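Local coordinates for protein paenibacillus xanthan lyase (Paenibacillus, PDB 6F2P) that cleaves the polysaccharide xanthan by an eliminative lyase reaction, as expected of a member of polysaccharide lyase family 8, at residues 288-296 with 420-428; 379-387 with 407-416. All coordinates share one frame; numbering follows the deposited sequence.

Contact 1 of 2, residues 288-296 with 420-428; sequences HGLQDDKAA and SQFNDHFWA
Gln291 and Asn423 bring the two backbones closest, CA to CA 5.4 Å, where the residue at the N-cap position of helix 292-307 meets the type I' turn running from Asn423 to Phe426. The Gln291 chain reaches into that turn: CG sits opposite the carbonyl carbon (chi1 -62°) and the chain is extended beyond it, which delivers the amide to the backbone of His425. There OE1 accepts from His425 N at 2.9 Å, the donor lying on a lone pair in the carbonyl plane, and it accepts a second hydrogen bond, from water 1, which also donates to Phe422 O and accepts from Trp427 N. The other end of the amide is fixed too, since NE2 donates to His288 O at 3.0 Å. With an alanine here, His425 N and His288 O are likely to lose their side-chain partner and water 1 one of its anchors, so that the turn is held less firmly against the helix start. Asp292 holds the next residue pair: Asn423 ND2 donates to the syn lone pair of Asp292 OD1 at 2.6 Å, the acceptor staying within 10° of the Asn423 amide plane, and ND2 also bonds to Leu419 O. On the other carboxylate oxygen, water 3 donates to OD2 and accepts from Phe422 N, while Phe422 CB packs 3.5 Å from OD2. Asp293 stacks its carboxylate on the Asn423 amide, the two planes only 8° apart and CG to CG 3.7 Å. The ring of His425 bonds through ND1 to Trp580 and stacks on His595. Asp292 is thus met by an amide and a water, whereas Asp293 lies about 5 Å from a bound calcium ion, and much of this buried junction between helical and super-sandwich regions is polar and hydrated.

Contact 2 of 2, residues 379-387 with 407-416; sequences GFGFGLSMF and TGDGMTYLYN
A G1 beta bulge interrupts the pairing where Gly410 and Met411 both face Ser385; Gly410, with its positive phi, adopts the left-handed conformation that glycine accommodates readily. Ser385 N still donates to Met411 O at 2.9 Å, nearly in line with the carbonyl, but the return bond from Met411 N to Ser385 O is weak, with an angle of 134° at the hydrogen. Beyond the bulge the serine side chain takes over: OG, anti to the backbone N, reaches the incoming loop and donates to Thr407 O at 2.9 Å on a lone pair. In that loop Gly408 O lies at the edge of the Phe387 ring, 3.2 Å from CD1. Away from the bulge the strands are regular, antiparallel at 165° with axes 4.5 Å apart; Gly381 exchanges two backbone bonds with Tyr415, and Gly383 two with Tyr413. On the face carrying those tyrosines the glycines have no side chain, and each tyrosine CB packs near its glycine carbonyl. The opposite face is mostly apolar, Thr412 presenting its CB and CG2 to its neighbours. Phe382 lays CZ 3.6 Å from Thr412 CB, Leu384 CD1 meets Thr412 CG2 at 3.7 Å, and Leu414 CD1 approaches both Phe380 CD2, at 4.0 Å, and the edge of the Phe382 ring. Trp486 and Met488 of strand 481-488 pack on this same face, against Leu384, Thr412 and Phe382, whereas Phe422 meets both tyrosines edge-to-face on the other. Strand 380-385 also bonds to strand 372-377, and strand 411-415 is one of the two edge strands of the four-stranded antiparallel sheet. Such layering of one antiparallel sheet over another is consistent with the super-sandwich domain of polysaccharide lyase family 8.

Overall arrangement
From the N terminus, the chain runs through the helical region to residues 288-296, at the start of helix 292-307, and passes helices 312-328 and 340-351 before entering the four-stranded sheet. Contact 2 closes a short loop of 19 residues between segments 379-387 and 407-416. Contact 1 closes only afterwards, at 420-428, spanning 123 residues, so contact 2 lies wholly within the larger excursion. Their centres lie about 15 Å apart, and residues of 420-428 bridge them: Phe422 CD2 packs 3.6 Å from Tyr415 CE1, and Trp427 CZ2 lies 3.5 Å from Tyr413 OH. The sheet is thereby linked to the helical region through 420-428.

Contact 1 of 2, residues 288-296 with 420-428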
loop_
_atom_site.group_PDB
_atom_site.type_symbol
_atom_site.label_atom_id
_atom_site.label_comp_id
_atom_site.label_asym_id
_atom_site.label_seq_id
_atom_site.Cartn_x
_atom_site.Cartn_y
_atom_site.Cartn_z
ATOM N N HIS A 288 -15.180 -24.230 7.656
ATOM C CA HIS A 288 -14.545 -25.237 8.503
ATOM C C HIS A 288 -13.717 -26.231 7.711
ATOM O O HIS A 288 -12.701 -26.721 8.192
ATOM C CB HIS A 288 -15.572 -25.975 9.361
ATOM C CG HIS A 288 -16.522 -26.830 8.583
ATOM N ND1 HIS A 288 -16.311 -28.176 8.376
ATOM C CD2 HIS A 288 -17.696 -26.531 7.974
ATOM C CE1 HIS A 288 -17.311 -28.667 7.665
ATOM N NE2 HIS A 288 -18.161 -27.691 7.406
ATOM N N GLY A 289 -14.152 -26.524 6.491
ATOM C CA GLY A 289 -13.456 -27.486 5.659
ATOM C C GLY A 289 -12.331 -26.832 4.883
ATOM O O GLY A 289 -11.642 -27.479 4.093
ATOM N N LEU A 290 -12.140 -25.539 5.108
ATOM C CA LEU A 290 -11.169 -24.792 4.333
ATOM C C LEU A 290 -10.330 -23.890 5.225
ATOM O O LEU A 290 -10.123 -22.712 4.928
ATOM C CB LEU A 290 -11.886 -23.977 3.265
ATOM C CG LEU A 290 -11.093 -23.610 2.018
ATOM C CD1 LEU A 290 -10.383 -24.833 1.442
ATOM C CD2 LEU A 290 -12.051 -22.998 1.011
ATOM N N GLN A 291 -9.844 -24.459 6.322
ATOM C CA GLN A 291 -8.933 -23.752 7.208
ATOM C C GLN A 291 -7.561 -23.593 6.545
ATOM O O GLN A 291 -7.279 -24.237 5.532
ATOM C CB GLN A 291 -8.853 -24.473 8.552
ATOM C CG GLN A 291 -10.201 -24.498 9.256
ATOM C CD GLN A 291 -10.201 -25.287 10.550
ATOM O OE1 GLN A 291 -9.665 -24.845 11.567
ATOM N NE2 GLN A 291 -10.818 -26.461 10.520
ATOM N N ASP A 292 -6.715 -22.741 7.118
ATOM C CA ASP A 292 -5.485 -22.296 6.450
ATOM C C ASP A 292 -4.600 -23.403 5.854
ATOM O O ASP A 292 -4.082 -23.253 4.734
ATOM C CB ASP A 292 -4.675 -21.330 7.339
ATOM C CG ASP A 292 -4.119 -21.988 8.592
ATOM O OD1 ASP A 292 -4.529 -23.123 8.920
ATOM O OD2 ASP A 292 -3.263 -21.352 9.251
ATOM N N ASP A 293 -4.449 -24.513 6.574
ATOM C CA ASP A 293 -3.653 -25.628 6.056
ATOM C C ASP A 293 -4.331 -26.333 4.882
ATOM O O ASP A 293 -3.659 -26.763 3.944
ATOM C CB ASP A 293 -3.280 -26.624 7.154
ATOM C CG ASP A 293 -4.490 -27.310 7.768
ATOM O OD1 ASP A 293 -5.615 -26.765 7.693
ATOM O OD2 ASP A 293 -4.300 -28.400 8.343
ATOM N N LYS A 294 -5.658 -26.435 4.920
ATOM C CA LYS A 294 -6.384 -27.011 3.785
ATOM C C LYS A 294 -6.406 -26.033 2.612
ATOM O O LYS A 294 -6.341 -26.446 1.454
ATOM C CB LYS A 294 -7.813 -27.440 4.172
ATOM C CG LYS A 294 -7.937 -28.878 4.672
ATOM C CD LYS A 294 -8.152 -29.867 3.520
ATOM C CE LYS A 294 -8.473 -31.273 4.033
ATOM N NZ LYS A 294 -9.069 -32.169 2.986
ATOM N N ALA A 295 -6.480 -24.739 2.919
ATOM C CA ALA A 295 -6.561 -23.704 1.888
ATOM C C ALA A 295 -5.287 -23.640 1.073
ATOM O O ALA A 295 -5.294 -23.202 -0.075
ATOM C CB ALA A 295 -6.843 -22.346 2.515
ATOM N N ALA A 296 -4.190 -24.075 1.682
ATOM C CA ALA A 296 -2.875 -24.018 1.054
ATOM C C ALA A 296 -2.733 -25.049 -0.057
ATOM O O ALA A 296 -1.910 -24.893 -0.970
ATOM C CB ALA A 296 -1.801 -24.231 2.101
ATOM N N SER A 420 -0.588 -25.788 13.631
ATOM C CA SER A 420 -2.038 -25.929 13.681
ATOM C C SER A 420 -2.715 -24.738 14.344
ATOM O O SER A 420 -3.940 -24.710 14.468
ATOM C CB SER A 420 -2.435 -27.220 14.405
ATOM O OG SER A 420 -2.282 -27.069 15.803
ATOM N N GLN A 421 -1.910 -23.767 14.765
ATOM C CA GLN A 421 -2.397 -22.632 15.537
ATOM C C GLN A 421 -3.719 -22.054 15.039
ATOM O O GLN A 421 -4.642 -21.843 15.822
ATOM C CB GLN A 421 -1.331 -21.534 15.608
ATOM C CG GLN A 421 -1.783 -20.264 16.318
ATOM C CD GLN A 421 -2.173 -20.502 17.770
ATOM O OE1 GLN A 421 -2.970 -19.757 18.336
ATOM N NE2 GLN A 421 -1.612 -21.541 18.375
ATOM N N PHE A 422 -3.814 -21.819 13.736
ATOM C CA PHE A 422 -4.975 -21.130 13.184
ATOM C C PHE A 422 -5.941 -22.073 12.488
ATOM O O PHE A 422 -6.985 -21.643 11.992
ATOM C CB PHE A 422 -4.543 -19.999 12.249
ATOM C CG PHE A 422 -3.703 -18.960 12.927
ATOM C CD1 PHE A 422 -4.256 -18.126 13.883
ATOM C CD2 PHE A 422 -2.360 -18.835 12.636
ATOM C CE1 PHE A 422 -3.488 -17.182 14.528
ATOM C CE2 PHE A 422 -1.590 -17.887 13.274
ATOM C CZ PHE A 422 -2.157 -17.058 14.220
ATOM N N ASN A 423 -5.582 -23.351 12.438
ATOM C CA ASN A 423 -6.530 -24.392 12.056
ATOM C C ASN A 423 -6.920 -25.192 13.304
ATOM O O ASN A 423 -6.821 -24.667 14.416
ATOM C CB ASN A 423 -5.999 -25.272 10.913
ATOM C CG ASN A 423 -4.564 -25.713 11.119
ATOM O OD1 ASN A 423 -4.306 -26.741 11.745
ATOM N ND2 ASN A 423 -3.616 -24.942 10.575
ATOM N N ASP A 424 -7.373 -26.432 13.139
ATOM C CA ASP A 424 -7.763 -27.238 14.295
ATOM C C ASP A 424 -8.860 -26.502 15.087
ATOM O O ASP A 424 -8.907 -26.542 16.317
ATOM C CB ASP A 424 -6.519 -27.546 15.140
ATOM C CG ASP A 424 -6.816 -28.373 16.377
ATOM O OD1 ASP A 424 -7.658 -29.304 16.309
ATOM O OD2 ASP A 424 -6.196 -28.065 17.425
ATOM N N HIS A 425 -9.721 -25.806 14.345
ATOM C CA HIS A 425 -10.874 -25.089 14.895
ATOM C C HIS A 425 -10.548 -23.832 15.685
ATOM O O HIS A 425 -11.345 -23.415 16.527
ATOM C CB HIS A 425 -11.766 -26.011 15.728
ATOM C CG HIS A 425 -12.147 -27.265 15.014
ATOM N ND1 HIS A 425 -12.864 -27.263 13.838
ATOM C CD2 HIS A 425 -11.874 -28.566 15.288
ATOM C CE1 HIS A 425 -13.030 -28.506 13.422
ATOM N NE2 HIS A 425 -12.441 -29.314 14.287
ATOM N N PHE A 426 -9.396 -23.226 15.407
ATOM C CA PHE A 426 -9.078 -21.907 15.951
ATOM C C PHE A 426 -10.260 -20.923 15.824
ATOM O O PHE A 426 -10.712 -20.345 16.819
ATOM C CB PHE A 426 -7.823 -21.318 15.281
ATOM C CG PHE A 426 -7.629 -19.849 15.552
ATOM C CD1 PHE A 426 -6.940 -19.430 16.678
ATOM C CD2 PHE A 426 -8.163 -18.889 14.696
ATOM C CE1 PHE A 426 -6.783 -18.096 16.948
ATOM C CE2 PHE A 426 -8.006 -17.548 14.959
ATOM C CZ PHE A 426 -7.306 -17.149 16.087
ATOM N N TRP A 427 -10.766 -20.756 14.605
ATOM C CA TRP A 427 -11.774 -19.733 14.321
ATOM C C TRP A 427 -13.149 -19.958 14.941
ATOM O O TRP A 427 -13.909 -19.006 15.113
ATOM C CB TRP A 427 -11.930 -19.529 12.811
ATOM C CG TRP A 427 -10.801 -18.754 12.198
ATOM C CD1 TRP A 427 -9.836 -19.237 11.362
ATOM C CD2 TRP A 427 -10.507 -17.367 12.390
ATOM N NE1 TRP A 427 -8.969 -18.231 11.006
ATOM C CE2 TRP A 427 -9.356 -17.074 11.627
ATOM C CE3 TRP A 427 -11.109 -16.341 13.127
ATOM C CZ2 TRP A 427 -8.795 -15.799 11.579
ATOM C CZ3 TRP A 427 -10.548 -15.077 13.081
ATOM C CH2 TRP A 427 -9.402 -14.817 12.309
ATOM N N ALA A 428 -13.475 -21.204 15.268
ATOM C CA ALA A 428 -14.803 -21.508 15.800
ATOM C C ALA A 428 -14.837 -21.458 17.321
ATOM O O ALA A 428 -15.900 -21.612 17.923
ATOM C CB ALA A 428 -15.295 -22.864 15.294
HETATM O O HOH W 1 -9.656 -22.272 12.316
HETATM O O HOH W 2 -7.483 -21.088 9.517
HETATM O O HOH W 3 -1.900 -22.268 11.453
#

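Contact 2 of 2, residues 379-387 with 407-416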
loop_
_atom_site.group_PDB
_atom_site.type_symbol
_atom_site.label_atom_id
_atom_site.label_comp_id
_atom_site.label_asym_id
_atom_site.label_seq_id
_atom_site.Cartn_x
_atom_site.Cartn_y
_atom_site.Cartn_z
ATOM N N GLY A 379 12.755 -18.434 12.093
ATOM C CA GLY A 379 12.069 -18.828 13.307
ATOM C C GLY A 379 10.605 -18.409 13.398
ATOM O O GLY A 379 9.833 -19.004 14.155
ATOM N N PHE A 380 10.207 -17.387 12.646
ATOM C CA PHE A 380 8.816 -16.955 12.694
ATOM C C PHE A 380 8.335 -16.209 11.451
ATOM O O PHE A 380 9.125 -15.720 10.650
ATOM C CB PHE A 380 8.552 -16.114 13.945
ATOM C CG PHE A 380 9.322 -14.819 13.985
ATOM C CD1 PHE A 380 10.629 -14.783 14.459
ATOM C CD2 PHE A 380 8.734 -13.637 13.566
ATOM C CE1 PHE A 380 11.334 -13.599 14.510
ATOM C CE2 PHE A 380 9.434 -12.444 13.615
ATOM C CZ PHE A 380 10.742 -12.425 14.086
ATOM N N GLY A 381 7.018 -16.150 11.300
ATOM C CA GLY A 381 6.395 -15.361 10.261
ATOM C C GLY A 381 5.404 -14.442 10.935
ATOM O O GLY A 381 4.860 -14.767 11.989
ATOM N N PHE A 382 5.173 -13.284 10.338
ATOM C CA PHE A 382 4.308 -12.290 10.939
ATOM C C PHE A 382 3.448 -11.660 9.862
ATOM O O PHE A 382 3.956 -11.105 8.891
ATOM C CB PHE A 382 5.156 -11.223 11.620
ATOM C CG PHE A 382 4.362 -10.211 12.398
ATOM C CD1 PHE A 382 3.763 -10.555 13.604
ATOM C CD2 PHE A 382 4.241 -8.908 11.940
ATOM C CE1 PHE A 382 3.050 -9.615 14.337
ATOM C CE2 PHE A 382 3.530 -7.964 12.665
ATOM C CZ PHE A 382 2.935 -8.319 13.865
ATOM N N GLY A 383 2.139 -11.757 10.033
ATOM C CA GLY A 383 1.208 -11.181 9.089
ATOM C C GLY A 383 0.542 -9.975 9.705
ATOM O O GLY A 383 0.263 -9.961 10.907
ATOM N N LEU A 384 0.286 -8.958 8.891
ATOM C CA LEU A 384 -0.334 -7.749 9.406
ATOM C C LEU A 384 -1.543 -7.364 8.566
ATOM O O LEU A 384 -1.438 -7.190 7.344
ATOM C CB LEU A 384 0.687 -6.620 9.444
ATOM C CG LEU A 384 0.248 -5.336 10.133
ATOM C CD1 LEU A 384 0.073 -5.560 11.623
ATOM C CD2 LEU A 384 1.273 -4.286 9.884
ATOM N N SER A 385 -2.690 -7.237 9.229
ATOM C CA SER A 385 -3.956 -7.015 8.535
ATOM C C SER A 385 -4.605 -5.673 8.867
ATOM O O SER A 385 -5.061 -5.443 9.989
ATOM C CB SER A 385 -4.932 -8.147 8.839
ATOM O OG SER A 385 -6.184 -7.895 8.229
ATOM N N MET A 386 -4.665 -4.797 7.875
ATOM C CA MET A 386 -5.178 -3.458 8.082
ATOM C C MET A 386 -6.335 -3.167 7.135
ATOM O O MET A 386 -6.646 -3.967 6.249
ATOM C CB MET A 386 -4.067 -2.438 7.818
ATOM C CG MET A 386 -2.826 -2.636 8.652
ATOM S SD MET A 386 -1.451 -1.595 8.122
ATOM C CE MET A 386 -0.846 -2.497 6.689
ATOM N N PHE A 387 -6.964 -2.012 7.323
ATOM C CA PHE A 387 -7.865 -1.479 6.317
ATOM C C PHE A 387 -7.851 0.044 6.327
ATOM O O PHE A 387 -7.360 0.663 7.268
ATOM C CB PHE A 387 -9.277 -2.083 6.418
ATOM C CG PHE A 387 -10.177 -1.427 7.431
ATOM C CD1 PHE A 387 -10.089 -1.748 8.777
ATOM C CD2 PHE A 387 -11.161 -0.540 7.027
ATOM C CE1 PHE A 387 -10.940 -1.161 9.710
ATOM C CE2 PHE A 387 -12.018 0.043 7.952
ATOM C CZ PHE A 387 -11.903 -0.271 9.294
ATOM N N THR A 407 -11.333 -8.503 12.084
ATOM C CA THR A 407 -10.243 -9.176 11.375
ATOM C C THR A 407 -9.337 -8.229 10.570
ATOM O O THR A 407 -8.275 -8.637 10.097
ATOM C CB THR A 407 -10.754 -10.322 10.457
ATOM O OG1 THR A 407 -11.761 -9.826 9.565
ATOM C CG2 THR A 407 -11.327 -11.461 11.281
ATOM N N GLY A 408 -9.759 -6.973 10.421
ATOM C CA GLY A 408 -8.968 -5.967 9.728
ATOM C C GLY A 408 -8.567 -4.798 10.625
ATOM O O GLY A 408 -8.082 -3.773 10.148
ATOM N N ASP A 409 -8.757 -4.952 11.932
ATOM C CA ASP A 409 -8.569 -3.848 12.869
ATOM C C ASP A 409 -7.123 -3.750 13.335
ATOM O O ASP A 409 -6.850 -3.608 14.528
ATOM C CB ASP A 409 -9.491 -4.024 14.077
ATOM C CG ASP A 409 -10.921 -3.629 13.785
ATOM O OD1 ASP A 409 -11.271 -3.441 12.595
ATOM O OD2 ASP A 409 -11.704 -3.511 14.753
ATOM N N GLY A 410 -6.196 -3.814 12.389
ATOM C CA GLY A 410 -4.797 -3.892 12.736
ATOM C C GLY A 410 -4.535 -5.201 13.456
ATOM O O GLY A 410 -3.900 -5.229 14.507
ATOM N N MET A 411 -5.031 -6.294 12.890
ATOM C CA MET A 411 -4.833 -7.607 13.483
ATOM C C MET A 411 -3.457 -8.138 13.138
ATOM O O MET A 411 -2.969 -7.935 12.032
ATOM C CB MET A 411 -5.894 -8.585 12.987
ATOM C CG MET A 411 -5.836 -9.952 13.643
ATOM S SD MET A 411 -7.039 -11.070 12.904
ATOM C CE MET A 411 -6.572 -12.618 13.695
ATOM N N THR A 412 -2.835 -8.827 14.085
ATOM C CA THR A 412 -1.525 -9.411 13.852
ATOM C C THR A 412 -1.572 -10.934 13.923
ATOM O O THR A 412 -2.186 -11.510 14.826
ATOM C CB THR A 412 -0.489 -8.878 14.860
ATOM O OG1 THR A 412 -0.857 -9.281 16.184
ATOM C CG2 THR A 412 -0.461 -7.379 14.813
ATOM N N TYR A 413 -0.920 -11.585 12.964
ATOM C CA TYR A 413 -0.810 -13.040 12.969
ATOM C C TYR A 413 0.640 -13.427 13.179
ATOM O O TYR A 413 1.515 -12.963 12.449
ATOM C CB TYR A 413 -1.263 -13.624 11.633
ATOM C CG TYR A 413 -2.736 -13.503 11.320
ATOM C CD1 TYR A 413 -3.266 -12.314 10.831
ATOM C CD2 TYR A 413 -3.594 -14.596 11.467
ATOM C CE1 TYR A 413 -4.611 -12.204 10.517
ATOM C CE2 TYR A 413 -4.946 -14.497 11.148
ATOM C CZ TYR A 413 -5.442 -13.299 10.674
ATOM O OH TYR A 413 -6.775 -13.178 10.361
ATOM N N LEU A 414 0.904 -14.281 14.165
ATOM C CA LEU A 414 2.265 -14.765 14.396
ATOM C C LEU A 414 2.382 -16.245 14.065
ATOM O O LEU A 414 1.702 -17.081 14.661
ATOM C CB LEU A 414 2.699 -14.510 15.831
ATOM C CG LEU A 414 4.119 -14.961 16.172
ATOM C CD1 LEU A 414 5.173 -14.125 15.432
ATOM C CD2 LEU A 414 4.322 -14.870 17.669
ATOM N N TYR A 415 3.239 -16.558 13.096
ATOM C CA TYR A 415 3.384 -17.922 12.604
ATOM C C TYR A 415 4.680 -18.528 13.098
ATOM O O TYR A 415 5.734 -17.900 13.014
ATOM C CB TYR A 415 3.345 -17.937 11.077
ATOM C CG TYR A 415 1.990 -17.577 10.512
ATOM C CD1 TYR A 415 1.011 -18.550 10.336
ATOM C CD2 TYR A 415 1.683 -16.268 10.165
ATOM C CE1 TYR A 415 -0.235 -18.229 9.829
ATOM C CE2 TYR A 415 0.439 -15.935 9.660
ATOM C CZ TYR A 415 -0.517 -16.923 9.496
ATOM O OH TYR A 415 -1.762 -16.612 8.996
ATOM N N ASN A 416 4.603 -19.744 13.627
ATOM C CA ASN A 416 5.802 -20.460 14.045
ATOM C C ASN A 416 5.667 -21.964 13.845
ATOM O O ASN A 416 4.970 -22.394 12.934
ATOM C CB ASN A 416 6.206 -20.104 15.479
ATOM C CG ASN A 416 5.076 -20.274 16.468
ATOM O OD1 ASN A 416 4.212 -21.131 16.307
ATOM N ND2 ASN A 416 5.079 -19.453 17.508
#